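Local coordinates for lipid-transfer protein (Thermomonospora curvata, PDB 6OK1) that is of undefined function but belongs to the thiolase-like lipid-transfer proteins, which are built on the thiolase fold, at residues A[171-176]-A[318-323]; A[207-212]-A[297-302]; A[303-308]-A[314-319]; A[330-335]-A[364-369]. All coordinates share one frame; numbering follows the deposited sequence.

Interaction 1. Residues A[171-176]-A[318-323]; sequences GRVAVV and DFIADG
The guanidinium group of R172 is tied by NH2 in a salt bridge to D169, three residues earlier on its own helix, while its inner nitrogen leans on A321: R172 NE lies 4.0 Å from A321 CB. The chain reaches this place because it bends at chi3 (-87°), which swings NE across the alanine methyl and sends the charged end back toward its aspartate. The approach is oblique to the guanidinium plane. Just before the bend, R172 CD passes 4.0 Å from A321 CA, so the end of the aliphatic stem touches the backbone of the partner helix at one residue. A methyl group suits position 321, since it is small enough to let the arginine stem by at this exposed border. On the buried side, I320 spreads its two arms. I320 CG2 lies against the base of the arginine, 3.7 Å from R172 CB. CG1, anti to the carbonyl carbon (chi1 -64°), carries I320 CD1 the other way, to 3.9 Å from V173 CG2. The contact joins helix 167-182, from the N-terminal half of the thiolase fold, to the last turn of helix 316-321 in the C-terminal half, with no hydrogen bond between the segments. Branched aliphatic residues suit the buried, apolar side of this contact, at V173 and I320, and helix 301-307 packs against it there: V173 touches V301 and L302, and I320 touches L302 and L305. The partner helix ends in a Schellman motif, where G323, with positive phi (90°), gives its N to I320 O at 3.0 Å, a conformation that a CB would jam against the preceding carbonyl.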
loop_
_atom_site.group_PDB
_atom_site.type_symbol
_atom_site.label_atom_id
_atom_site.label_comp_id
_atom_site.label_asym_id
_atom_site.label_seq_id
_atom_site.Cartn_x
_atom_site.Cartn_y
_atom_site.Cartn_z
ATOM N N GLY A 171 2.161 -27.145 21.101
ATOM C CA GLY A 171 1.610 -26.691 22.361
ATOM C C GLY A 171 2.639 -26.055 23.274
ATOM O O GLY A 171 2.321 -25.118 24.019
ATOM N N ARG A 172 3.884 -26.535 23.230
ATOM C CA ARG A 172 4.903 -25.931 24.085
ATOM C C ARG A 172 5.108 -24.469 23.753
ATOM O O ARG A 172 5.475 -23.683 24.633
ATOM C CB ARG A 172 6.214 -26.712 23.988
ATOM C CG ARG A 172 6.247 -27.816 25.003
ATOM C CD ARG A 172 7.556 -28.601 25.019
ATOM N NE ARG A 172 7.491 -29.680 24.051
ATOM C CZ ARG A 172 6.936 -30.859 24.284
ATOM N NH1 ARG A 172 6.411 -31.135 25.465
ATOM N NH2 ARG A 172 6.887 -31.764 23.326
ATOM N N VAL A 173 4.903 -24.093 22.487
ATOM C CA VAL A 173 4.978 -22.693 22.099
ATOM C C VAL A 173 3.864 -21.918 22.764
ATOM O O VAL A 173 4.067 -20.807 23.275
ATOM C CB VAL A 173 4.900 -22.551 20.569
ATOM C CG1 VAL A 173 4.841 -21.079 20.180
ATOM C CG2 VAL A 173 6.069 -23.200 19.920
ATOM N N ALA A 174 2.659 -22.476 22.731
ATOM C CA ALA A 174 1.520 -21.823 23.363
ATOM C C ALA A 174 1.755 -21.659 24.858
ATOM O O ALA A 174 1.474 -20.598 25.424
ATOM C CB ALA A 174 0.246 -22.627 23.099
ATOM N N VAL A 175 2.291 -22.695 25.503
ATOM C CA VAL A 175 2.495 -22.648 26.952
ATOM C C VAL A 175 3.499 -21.564 27.318
ATOM O O VAL A 175 3.279 -20.777 28.253
ATOM C CB VAL A 175 2.937 -24.029 27.472
ATOM C CG1 VAL A 175 3.297 -23.956 28.947
ATOM C CG2 VAL A 175 1.832 -25.069 27.245
ATOM N N VAL A 176 4.628 -21.495 26.599
ATOM C CA VAL A 176 5.619 -20.474 26.955
ATOM C C VAL A 176 5.091 -19.078 26.638
ATOM O O VAL A 176 5.268 -18.142 27.428
ATOM C CB VAL A 176 6.983 -20.758 26.287
ATOM C CG1 VAL A 176 6.967 -20.420 24.809
ATOM C CG2 VAL A 176 8.109 -19.969 26.996
ATOM N N ASP A 318 13.049 -30.104 19.401
ATOM C CA ASP A 318 14.026 -30.438 20.438
ATOM C C ASP A 318 14.563 -29.186 21.125
ATOM O O ASP A 318 14.705 -29.158 22.353
ATOM C CB ASP A 318 15.152 -31.250 19.806
ATOM C CG ASP A 318 14.638 -32.462 19.064
ATOM O OD1 ASP A 318 13.932 -33.276 19.685
ATOM O OD2 ASP A 318 14.904 -32.598 17.857
ATOM N N PHE A 319 14.850 -28.140 20.345
ATOM C CA PHE A 319 15.269 -26.853 20.889
ATOM C C PHE A 319 14.244 -26.326 21.883
ATOM O O PHE A 319 14.607 -25.830 22.957
ATOM C CB PHE A 319 15.485 -25.877 19.725
ATOM C CG PHE A 319 16.069 -24.545 20.111
ATOM C CD1 PHE A 319 17.427 -24.389 20.252
ATOM C CD2 PHE A 319 15.252 -23.434 20.285
ATOM C CE1 PHE A 319 17.971 -23.158 20.587
ATOM C CE2 PHE A 319 15.788 -22.202 20.608
ATOM C CZ PHE A 319 17.142 -22.060 20.755
ATOM N N ILE A 320 12.952 -26.457 21.560
ATOM C CA ILE A 320 11.897 -25.942 22.430
ATOM C C ILE A 320 11.726 -26.835 23.662
ATOM O O ILE A 320 11.598 -26.350 24.790
ATOM C CB ILE A 320 10.582 -25.813 21.646
ATOM C CG1 ILE A 320 10.775 -24.765 20.547
ATOM C CG2 ILE A 320 9.409 -25.482 22.577
ATOM C CD1 ILE A 320 9.601 -24.705 19.549
ATOM N N ALA A 321 11.693 -28.152 23.458
ATOM C CA ALA A 321 11.520 -29.065 24.586
ATOM C C ALA A 321 12.638 -28.930 25.614
ATOM O O ALA A 321 12.406 -29.168 26.805
ATOM C CB ALA A 321 11.452 -30.499 24.087
ATOM N N ASP A 322 13.840 -28.551 25.181
ATOM C CA ASP A 322 14.974 -28.338 26.078
ATOM C C ASP A 322 14.889 -27.047 26.890
ATOM O O ASP A 322 15.797 -26.786 27.686
ATOM C CB ASP A 322 16.284 -28.317 25.289
ATOM C CG ASP A 322 16.668 -29.682 24.731
ATOM O OD1 ASP A 322 16.009 -30.685 25.055
ATOM O OD2 ASP A 322 17.636 -29.747 23.954
ATOM N N GLY A 323 13.864 -26.221 26.689
ATOM C CA GLY A 323 13.651 -25.040 27.508
ATOM C C GLY A 323 14.316 -23.774 27.023
ATOM O O GLY A 323 14.461 -22.823 27.806
#

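Interaction 2. Residues A[207-212]-A[297-302]; sequences EPLHLL and FTPLVL
L209 turns one methyl to the ring of F297 and the other to the ring of P299, which meet its fork from two directions at about a right angle. In the thiolase fold this joins the short strand 209-210 of the N-terminal half to the turn that starts helix 301-307 in the C-terminal half. L209 CD2 comes to 3.8 Å from F297 CD1, the leucine running at about a right angle to the phenylalanine side chain and meeting its ring obliquely. L209 CD1 goes to the proline, 3.9 Å from P299 CG. CG anti to the carbonyl carbon (chi1 -79°) carries the fork to the 297-299 side, and two branches suit a place with two apolar neighbours. Helix 148-163 backs the phenylalanine through A149 and V152, while F170 of helix 167-182 covers P299.

Proline also suits its backbone: it occupies the second position of a type I turn, from T298 to V301, closed by V301 N to T298 O at 3.1 Å. Beside the apolar core, D213 grips both segments, accepting from H210 N through OD2 and hydrogen-bonding T298 OG1 through OD1. On the other branch of that threonine, T298 CG2 lies 4.5 Å from L212 O.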
loop_
_atom_site.group_PDB
_atom_site.type_symbol
_atom_site.label_atom_id
_atom_site.label_comp_id
_atom_site.label_asym_id
_atom_site.label_seq_id
_atom_site.Cartn_x
_atom_site.Cartn_y
_atom_site.Cartn_z
ATOM N N GLU A 207 -7.298 -29.557 12.141
ATOM C CA GLU A 207 -6.158 -30.384 12.487
ATOM C C GLU A 207 -4.982 -29.971 11.613
ATOM O O GLU A 207 -5.155 -29.812 10.395
ATOM C CB GLU A 207 -6.451 -31.873 12.286
ATOM C CG GLU A 207 -7.594 -32.390 13.168
ATOM C CD GLU A 207 -7.804 -33.899 13.024
ATOM O OE1 GLU A 207 -6.805 -34.645 13.024
ATOM O OE2 GLU A 207 -8.955 -34.331 12.864
ATOM N N PRO A 208 -3.773 -29.830 12.175
ATOM C CA PRO A 208 -3.371 -30.204 13.548
ATOM C C PRO A 208 -3.385 -29.074 14.575
ATOM O O PRO A 208 -2.599 -29.112 15.528
ATOM C CB PRO A 208 -1.945 -30.693 13.340
ATOM C CG PRO A 208 -1.423 -29.751 12.267
ATOM C CD PRO A 208 -2.588 -29.585 11.325
ATOM N N LEU A 209 -4.230 -28.069 14.378
ATOM C CA LEU A 209 -4.276 -26.897 15.256
ATOM C C LEU A 209 -5.462 -26.988 16.215
ATOM O O LEU A 209 -6.618 -27.074 15.782
ATOM C CB LEU A 209 -4.377 -25.600 14.446
ATOM C CG LEU A 209 -3.083 -25.079 13.825
ATOM C CD1 LEU A 209 -2.469 -26.058 12.864
ATOM C CD2 LEU A 209 -3.354 -23.763 13.125
ATOM N N HIS A 210 -5.165 -26.897 17.510
ATOM C CA HIS A 210 -6.146 -26.726 18.566
ATOM C C HIS A 210 -6.558 -25.258 18.666
ATOM O O HIS A 210 -5.874 -24.357 18.184
ATOM C CB HIS A 210 -5.555 -27.153 19.915
ATOM C CG HIS A 210 -5.251 -28.617 20.035
ATOM N ND1 HIS A 210 -6.117 -29.497 20.644
ATOM C CD2 HIS A 210 -4.166 -29.346 19.680
ATOM C CE1 HIS A 210 -5.591 -30.712 20.637
ATOM N NE2 HIS A 210 -4.415 -30.652 20.035
ATOM N N LEU A 211 -7.629 -25.016 19.413
ATOM C CA LEU A 211 -8.011 -23.640 19.727
ATOM C C LEU A 211 -6.846 -22.854 20.325
ATOM O O LEU A 211 -6.600 -21.707 19.939
ATOM C CB LEU A 211 -9.193 -23.671 20.684
ATOM C CG LEU A 211 -9.675 -22.318 21.174
ATOM C CD1 LEU A 211 -10.057 -21.425 20.018
ATOM C CD2 LEU A 211 -10.856 -22.546 22.069
ATOM N N LEU A 212 -6.084 -23.464 21.234
ATOM C CA LEU A 212 -5.012 -22.726 21.879
ATOM C C LEU A 212 -3.739 -22.609 21.024
ATOM O O LEU A 212 -2.771 -22.008 21.489
ATOM C CB LEU A 212 -4.700 -23.352 23.260
ATOM C CG LEU A 212 -5.719 -22.948 24.324
ATOM C CD1 LEU A 212 -5.530 -23.778 25.566
ATOM C CD2 LEU A 212 -5.593 -21.470 24.660
ATOM N N PHE A 297 -0.233 -18.017 14.893
ATOM C CA PHE A 297 -0.444 -19.453 15.035
ATOM C C PHE A 297 0.868 -20.061 15.503
ATOM O O PHE A 297 1.944 -19.654 15.053
ATOM C CB PHE A 297 -0.890 -20.083 13.703
ATOM C CG PHE A 297 -2.187 -19.537 13.199
ATOM C CD1 PHE A 297 -3.391 -19.983 13.720
ATOM C CD2 PHE A 297 -2.204 -18.541 12.234
ATOM C CE1 PHE A 297 -4.588 -19.456 13.274
ATOM C CE2 PHE A 297 -3.401 -18.021 11.797
ATOM C CZ PHE A 297 -4.584 -18.483 12.305
ATOM N N THR A 298 0.796 -21.046 16.370
ATOM C CA THR A 298 2.017 -21.608 16.923
ATOM C C THR A 298 2.912 -22.394 15.974
ATOM O O THR A 298 4.124 -22.411 16.185
ATOM C CB THR A 298 1.672 -22.537 18.076
ATOM O OG1 THR A 298 0.733 -23.519 17.610
ATOM C CG2 THR A 298 1.128 -21.730 19.276
ATOM N N PRO A 299 2.388 -23.145 14.998
ATOM C CA PRO A 299 3.266 -24.140 14.355
ATOM C C PRO A 299 4.410 -23.542 13.580
ATOM O O PRO A 299 5.460 -24.182 13.486
ATOM C CB PRO A 299 2.323 -24.914 13.435
ATOM C CG PRO A 299 0.965 -24.731 14.074
ATOM C CD PRO A 299 0.977 -23.335 14.609
ATOM N N LEU A 300 4.238 -22.365 12.977
ATOM C CA LEU A 300 5.307 -21.823 12.158
ATOM C C LEU A 300 6.410 -21.195 12.992
ATOM O O LEU A 300 7.401 -20.733 12.432
ATOM C CB LEU A 300 4.755 -20.801 11.155
ATOM C CG LEU A 300 3.721 -21.377 10.170
ATOM C CD1 LEU A 300 3.204 -20.332 9.174
ATOM C CD2 LEU A 300 4.281 -22.557 9.413
ATOM N N VAL A 301 6.273 -21.193 14.316
ATOM C CA VAL A 301 7.408 -20.793 15.143
ATOM C C VAL A 301 8.553 -21.772 14.977
ATOM O O VAL A 301 9.725 -21.377 15.033
ATOM C CB VAL A 301 6.971 -20.660 16.609
ATOM C CG1 VAL A 301 8.192 -20.439 17.534
ATOM C CG2 VAL A 301 5.993 -19.496 16.756
ATOM N N LEU A 302 8.250 -23.068 14.765
ATOM C CA LEU A 302 9.297 -24.067 14.699
ATOM C C LEU A 302 10.187 -23.865 13.464
ATOM O O LEU A 302 11.399 -23.759 13.621
ATOM C CB LEU A 302 8.704 -25.479 14.768
ATOM C CG LEU A 302 8.419 -26.010 16.181
ATOM C CD1 LEU A 302 7.262 -25.265 16.823
ATOM C CD2 LEU A 302 8.076 -27.494 16.173
#

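Interaction 3. Residues A[303-308]-A[314-319]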
loop_
_atom_site.group_PDB
_atom_site.type_symbol
_atom_site.label_atom_id
_atom_site.label_comp_id
_atom_site.label_asym_id
_atom_site.label_seq_id
_atom_site.Cartn_x
_atom_site.Cartn_y
_atom_site.Cartn_z
ATOM N N PRO A 303 9.627 -23.800 12.254
ATOM C CA PRO A 303 10.517 -23.530 11.106
ATOM C C PRO A 303 11.184 -22.164 11.162
ATOM O O PRO A 303 12.267 -22.005 10.590
ATOM C CB PRO A 303 9.580 -23.676 9.895
ATOM C CG PRO A 303 8.164 -23.533 10.464
ATOM C CD PRO A 303 8.266 -24.141 11.839
ATOM N N GLN A 304 10.596 -21.175 11.842
ATOM C CA GLN A 304 11.286 -19.903 12.000
ATOM C C GLN A 304 12.618 -20.099 12.709
ATOM O O GLN A 304 13.643 -19.552 12.291
ATOM C CB GLN A 304 10.434 -18.918 12.781
ATOM C CG GLN A 304 9.337 -18.269 11.979
ATOM C CD GLN A 304 8.667 -17.220 12.806
ATOM O OE1 GLN A 304 9.208 -16.128 13.009
ATOM N NE2 GLN A 304 7.522 -17.570 13.358
ATOM N N LEU A 305 12.622 -20.883 13.788
ATOM C CA LEU A 305 13.876 -21.115 14.509
ATOM C C LEU A 305 14.921 -21.748 13.603
ATOM O O LEU A 305 16.122 -21.429 13.678
ATOM C CB LEU A 305 13.608 -21.996 15.735
ATOM C CG LEU A 305 12.813 -21.326 16.864
ATOM C CD1 LEU A 305 12.193 -22.373 17.786
ATOM C CD2 LEU A 305 13.720 -20.348 17.650
ATOM N N GLU A 306 14.480 -22.641 12.734
ATOM C CA GLU A 306 15.387 -23.322 11.824
ATOM C C GLU A 306 15.875 -22.396 10.716
ATOM O O GLU A 306 17.075 -22.379 10.395
ATOM C CB GLU A 306 14.683 -24.554 11.277
ATOM C CG GLU A 306 14.276 -25.484 12.410
ATOM C CD GLU A 306 13.355 -26.604 11.982
ATOM O OE1 GLU A 306 13.180 -26.785 10.765
ATOM O OE2 GLU A 306 12.847 -27.337 12.854
ATOM N N GLU A 307 14.972 -21.607 10.136
ATOM C CA GLU A 307 15.360 -20.669 9.091
ATOM C C GLU A 307 16.369 -19.655 9.593
ATOM O O GLU A 307 17.226 -19.205 8.818
ATOM C CB GLU A 307 14.130 -19.940 8.553
ATOM C CG GLU A 307 13.189 -20.827 7.723
ATOM C CD GLU A 307 13.773 -21.284 6.400
ATOM O OE1 GLU A 307 14.836 -20.763 5.973
ATOM O OE2 GLU A 307 13.187 -22.199 5.780
ATOM N N LEU A 308 16.248 -19.244 10.844
ATOM C CA LEU A 308 17.103 -18.208 11.416
ATOM C C LEU A 308 18.379 -18.770 12.037
ATOM O O LEU A 308 19.174 -18.003 12.589
ATOM C CB LEU A 308 16.312 -17.404 12.456
ATOM C CG LEU A 308 15.075 -16.682 11.883
ATOM C CD1 LEU A 308 14.201 -16.154 13.017
ATOM C CD2 LEU A 308 15.463 -15.568 10.947
ATOM N N GLY A 314 14.390 -29.421 11.155
ATOM C CA GLY A 314 13.589 -30.439 11.815
ATOM C C GLY A 314 13.811 -30.610 13.300
ATOM O O GLY A 314 13.144 -31.458 13.909
ATOM N N GLU A 315 14.714 -29.845 13.914
ATOM C CA GLU A 315 15.012 -30.012 15.324
ATOM C C GLU A 315 14.488 -28.887 16.214
ATOM O O GLU A 315 14.827 -28.847 17.400
ATOM C CB GLU A 315 16.533 -30.187 15.489
ATOM C CG GLU A 315 17.019 -31.336 14.621
ATOM C CD GLU A 315 18.369 -31.877 15.012
ATOM O OE1 GLU A 315 19.110 -31.178 15.720
ATOM O OE2 GLU A 315 18.684 -33.011 14.599
ATOM N N ALA A 316 13.639 -27.991 15.697
ATOM C CA ALA A 316 13.031 -26.989 16.562
ATOM C C ALA A 316 12.273 -27.620 17.710
ATOM O O ALA A 316 12.245 -27.064 18.814
ATOM C CB ALA A 316 12.102 -26.080 15.756
ATOM N N LYS A 317 11.632 -28.763 17.478
ATOM C CA LYS A 317 10.887 -29.396 18.555
ATOM C C LYS A 317 11.814 -29.732 19.716
ATOM O O LYS A 317 11.434 -29.621 20.889
ATOM C CB LYS A 317 10.187 -30.658 18.056
ATOM C CG LYS A 317 11.144 -31.773 17.622
ATOM C CD LYS A 317 10.359 -32.919 16.948
ATOM C CE LYS A 317 11.281 -34.035 16.453
ATOM N NZ LYS A 317 11.973 -34.669 17.609
ATOM N N ASP A 318 13.049 -30.104 19.401
ATOM C CA ASP A 318 14.026 -30.438 20.438
ATOM C C ASP A 318 14.563 -29.186 21.125
ATOM O O ASP A 318 14.705 -29.158 22.353
ATOM C CB ASP A 318 15.152 -31.250 19.806
ATOM C CG ASP A 318 14.638 -32.462 19.064
ATOM O OD1 ASP A 318 13.932 -33.276 19.685
ATOM O OD2 ASP A 318 14.904 -32.598 17.857
ATOM N N PHE A 319 14.850 -28.140 20.345
ATOM C CA PHE A 319 15.269 -26.853 20.889
ATOM C C PHE A 319 14.244 -26.326 21.883
ATOM O O PHE A 319 14.607 -25.830 22.957
ATOM C CB PHE A 319 15.485 -25.877 19.725
ATOM C CG PHE A 319 16.069 -24.545 20.111
ATOM C CD1 PHE A 319 17.427 -24.389 20.252
ATOM C CD2 PHE A 319 15.252 -23.434 20.285
ATOM C CE1 PHE A 319 17.971 -23.158 20.587
ATOM C CE2 PHE A 319 15.788 -22.202 20.608
ATOM C CZ PHE A 319 17.142 -22.060 20.755
#
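Helix 301-307 and helix 316-321 come nearest at L305 and A316, whose CA atoms lie 6.3 Å apart. Together they form a compact helix-loop-helix in the C-terminal half of the thiolase fold, with the carboxylate of E306 on the first helix reaching the start of the second. Extended beyond CG, the glutamate offers one oxygen to each of two backbone amides. G314 N gives a nearly straight bond to E306 OE1 at 2.9 Å, arriving from above the carboxylate plane, 60° out of it. A316 N bonds to E306 OE2 at 3.0 Å on the anti side and much closer to that plane (18°). The same OE2 also hydrogen-bonds the hydroxyl of Y159 on helix 148-163, so this buried acid is held at both oxygens and its rotation is fixed. The amides at a helix start would probably stabilise a negative charge there. Positive phi (75°) makes glycine natural at 314, and the methyl of A316 lies beyond E306 OE2, near the carboxylate plane, its CB 3.2 Å from that oxygen; E315 sits at the N-cap position.

Beside this polar bridge, the contact is apolar. L305 CD1 lies 4.2 Å from A316 CB, where a small residue lets the helices draw close. The leucine crosses F319 at about a right angle, its two methyls meeting neighbouring atoms along one side of the ring obliquely: L305 CD1 is 4.1 Å from F319 CD2, and L305 CD2 is 4.1 Å from F319 CE2.

Interaction 4. Residues A[330-335]-A[364-369]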
loop_
_atom_site.group_PDB
_atom_site.type_symbol
_atom_site.label_atom_id
_atom_site.label_comp_id
_atom_site.label_asym_id
_atom_site.label_seq_id
_atom_site.Cartn_x
_atom_site.Cartn_y
_atom_site.Cartn_z
ATOM N N ARG A 330 18.558 -20.248 26.452
ATOM C CA ARG A 330 19.491 -19.638 25.517
ATOM C C ARG A 330 18.825 -18.537 24.695
ATOM O O ARG A 330 19.481 -17.549 24.335
ATOM C CB ARG A 330 20.091 -20.724 24.608
ATOM C CG ARG A 330 20.982 -20.221 23.483
ATOM C CD ARG A 330 20.218 -20.190 22.179
ATOM N NE ARG A 330 20.961 -19.576 21.082
ATOM C CZ ARG A 330 21.190 -18.272 20.971
ATOM N NH1 ARG A 330 20.757 -17.432 21.901
ATOM N NH2 ARG A 330 21.852 -17.800 19.921
ATOM N N LEU A 331 17.533 -18.668 24.402
ATOM C CA LEU A 331 16.847 -17.744 23.498
ATOM C C LEU A 331 15.487 -17.383 24.076
ATOM O O LEU A 331 14.441 -17.826 23.580
ATOM C CB LEU A 331 16.690 -18.343 22.100
ATOM C CG LEU A 331 16.247 -17.322 21.033
ATOM C CD1 LEU A 331 17.356 -16.316 20.740
ATOM C CD2 LEU A 331 15.790 -17.982 19.709
ATOM N N PRO A 332 15.472 -16.568 25.128
ATOM C CA PRO A 332 14.211 -16.073 25.682
ATOM C C PRO A 332 13.340 -15.517 24.574
ATOM O O PRO A 332 13.791 -14.716 23.755
ATOM C CB PRO A 332 14.656 -14.968 26.648
ATOM C CG PRO A 332 16.033 -15.339 27.040
ATOM C CD PRO A 332 16.644 -16.022 25.844
ATOM N N CYS A 333 12.087 -15.953 24.549
ATOM C CA CYS A 333 11.233 -15.723 23.396
ATOM C C CYS A 333 9.896 -15.153 23.823
ATOM O O CYS A 333 9.276 -15.630 24.780
ATOM C CB CYS A 333 11.043 -17.028 22.645
ATOM S SG CYS A 333 10.050 -16.885 21.114
ATOM N N ASN A 334 9.430 -14.159 23.072
ATOM C CA ASN A 334 8.084 -13.628 23.231
ATOM C C ASN A 334 7.806 -13.303 24.697
ATOM O O ASN A 334 6.788 -13.705 25.277
ATOM C CB ASN A 334 7.057 -14.600 22.658
ATOM C CG ASN A 334 7.129 -14.684 21.137
ATOM O OD1 ASN A 334 7.801 -13.862 20.511
ATOM N ND2 ASN A 334 6.423 -15.640 20.537
ATOM N N THR A 335 8.723 -12.517 25.276
ATOM C CA THR A 335 8.660 -12.129 26.678
ATOM C C THR A 335 7.437 -11.274 27.020
ATOM O O THR A 335 7.112 -11.128 28.201
ATOM C CB THR A 335 9.952 -11.394 27.035
ATOM O OG1 THR A 335 10.326 -10.512 25.969
ATOM C CG2 THR A 335 11.062 -12.414 27.226
ATOM N N ASN A 364 9.179 -8.944 31.571
ATOM C CA ASN A 364 9.867 -10.216 31.764
ATOM C C ASN A 364 11.303 -10.124 31.261
ATOM O O ASN A 364 11.779 -11.012 30.551
ATOM C CB ASN A 364 9.115 -11.340 31.045
ATOM C CG ASN A 364 7.787 -11.653 31.699
ATOM O OD1 ASN A 364 7.712 -11.834 32.912
ATOM N ND2 ASN A 364 6.723 -11.705 30.900
ATOM N N GLN A 365 11.989 -9.056 31.634
ATOM C CA GLN A 365 13.365 -8.842 31.216
ATOM C C GLN A 365 14.236 -10.037 31.611
ATOM O O GLN A 365 14.331 -10.355 32.808
ATOM C CB GLN A 365 13.902 -7.564 31.842
ATOM C CG GLN A 365 15.224 -7.100 31.271
ATOM C CD GLN A 365 15.104 -6.571 29.873
ATOM O OE1 GLN A 365 14.100 -5.955 29.510
ATOM N NE2 GLN A 365 16.151 -6.784 29.077
ATOM N N PRO A 366 14.866 -10.732 30.648
ATOM C CA PRO A 366 15.726 -11.888 30.948
ATOM C C PRO A 366 17.161 -11.469 31.224
ATOM O O PRO A 366 18.109 -12.031 30.666
ATOM C CB PRO A 366 15.625 -12.723 29.677
ATOM C CG PRO A 366 15.516 -11.692 28.597
ATOM C CD PRO A 366 14.728 -10.538 29.195
ATOM N N GLY A 367 17.328 -10.458 32.046
ATOM C CA GLY A 367 18.638 -9.870 32.236
ATOM C C GLY A 367 18.995 -8.934 31.095
ATOM O O GLY A 367 18.152 -8.532 30.292
ATOM N N ASP A 368 20.278 -8.590 31.026
ATOM C CA ASP A 368 20.768 -7.695 29.986
ATOM C C ASP A 368 20.688 -8.383 28.634
ATOM O O ASP A 368 21.115 -9.526 28.482
ATOM C CB ASP A 368 22.209 -7.277 30.280
ATOM C CG ASP A 368 22.305 -6.312 31.434
ATOM O OD1 ASP A 368 21.250 -5.803 31.857
ATOM O OD2 ASP A 368 23.429 -6.062 31.917
ATOM N N VAL A 369 20.134 -7.694 27.645
ATOM C CA VAL A 369 20.007 -8.253 26.307
ATOM C C VAL A 369 20.611 -7.260 25.329
ATOM O O VAL A 369 20.125 -6.128 25.207
ATOM C CB VAL A 369 18.538 -8.553 25.953
ATOM C CG1 VAL A 369 18.407 -8.972 24.487
ATOM C CG2 VAL A 369 17.976 -9.635 26.872
#
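The rings of P332 and P366 cross at a slant, and the closest approach is 3.7 Å from P332 CG to P366 CB. Both lie in irregular loops of the C-terminal half of the thiolase fold, near the edge of its mixed sheet. The chain at P332 and N334 forms backbone hydrogen bonds with A291 of the outermost strand 290-292, and the loop holding P366 leads into the neighbouring strand 371-375. Two further ring atoms meet at 3.9 Å, P332 CB and P366 CG, so CB and CG of each ring all take part. Rigid rings suit two loops without regular structure: P366 sits at the centre of an inverse gamma turn, and L357 of helix 348-359 packs against it.

At the other end T335 and N364 lie side by side, with T335 CB 4.1 Å from N364 CB. CG of N364 is anti to its carbonyl carbon (chi1 -69°), which brings the amide alongside the T335 backbone. N364 ND2 then gives a nearly straight bond of 2.8 Å to T335 O (174° at the hydrogen), lying in the carbonyl plane and almost exactly in the plane of the asparagine amide. OD1 goes to the hydroxyl of T183, and ND2 also makes a weak bond to H180 O, so both ends of this buried amide are held. An asparagine suits the place, as it can donate and accept at once. The threonine divides its branches: OG1 bonds to E353 OE2, while the methyl T335 CG2 rests 3.7 Å from N364 O.

In the fold
Interactions 1, 2 and 3 cluster on one side of the chain, their centres 11 to 14 Å apart, around the consecutive helices 301-307 and 316-321. Interaction 3 joins these two helices to each other, while interactions 1 and 2 tie them to N-terminal elements, helix 167-182 and strand 209-210. Along the chain, interaction 2 is nested within the loop closed by interaction 1. Interaction 4 follows last, about 15 Å from interaction 1 and 23 Å from interaction 2, centre to centre, beside sheet-edge strand 290-292. L331 links it to the cluster by touching L305 and F319. The helical pair thus bridges the two halves of the thiolase fold and, through L331, meets the loop that is bonded to the edge strand.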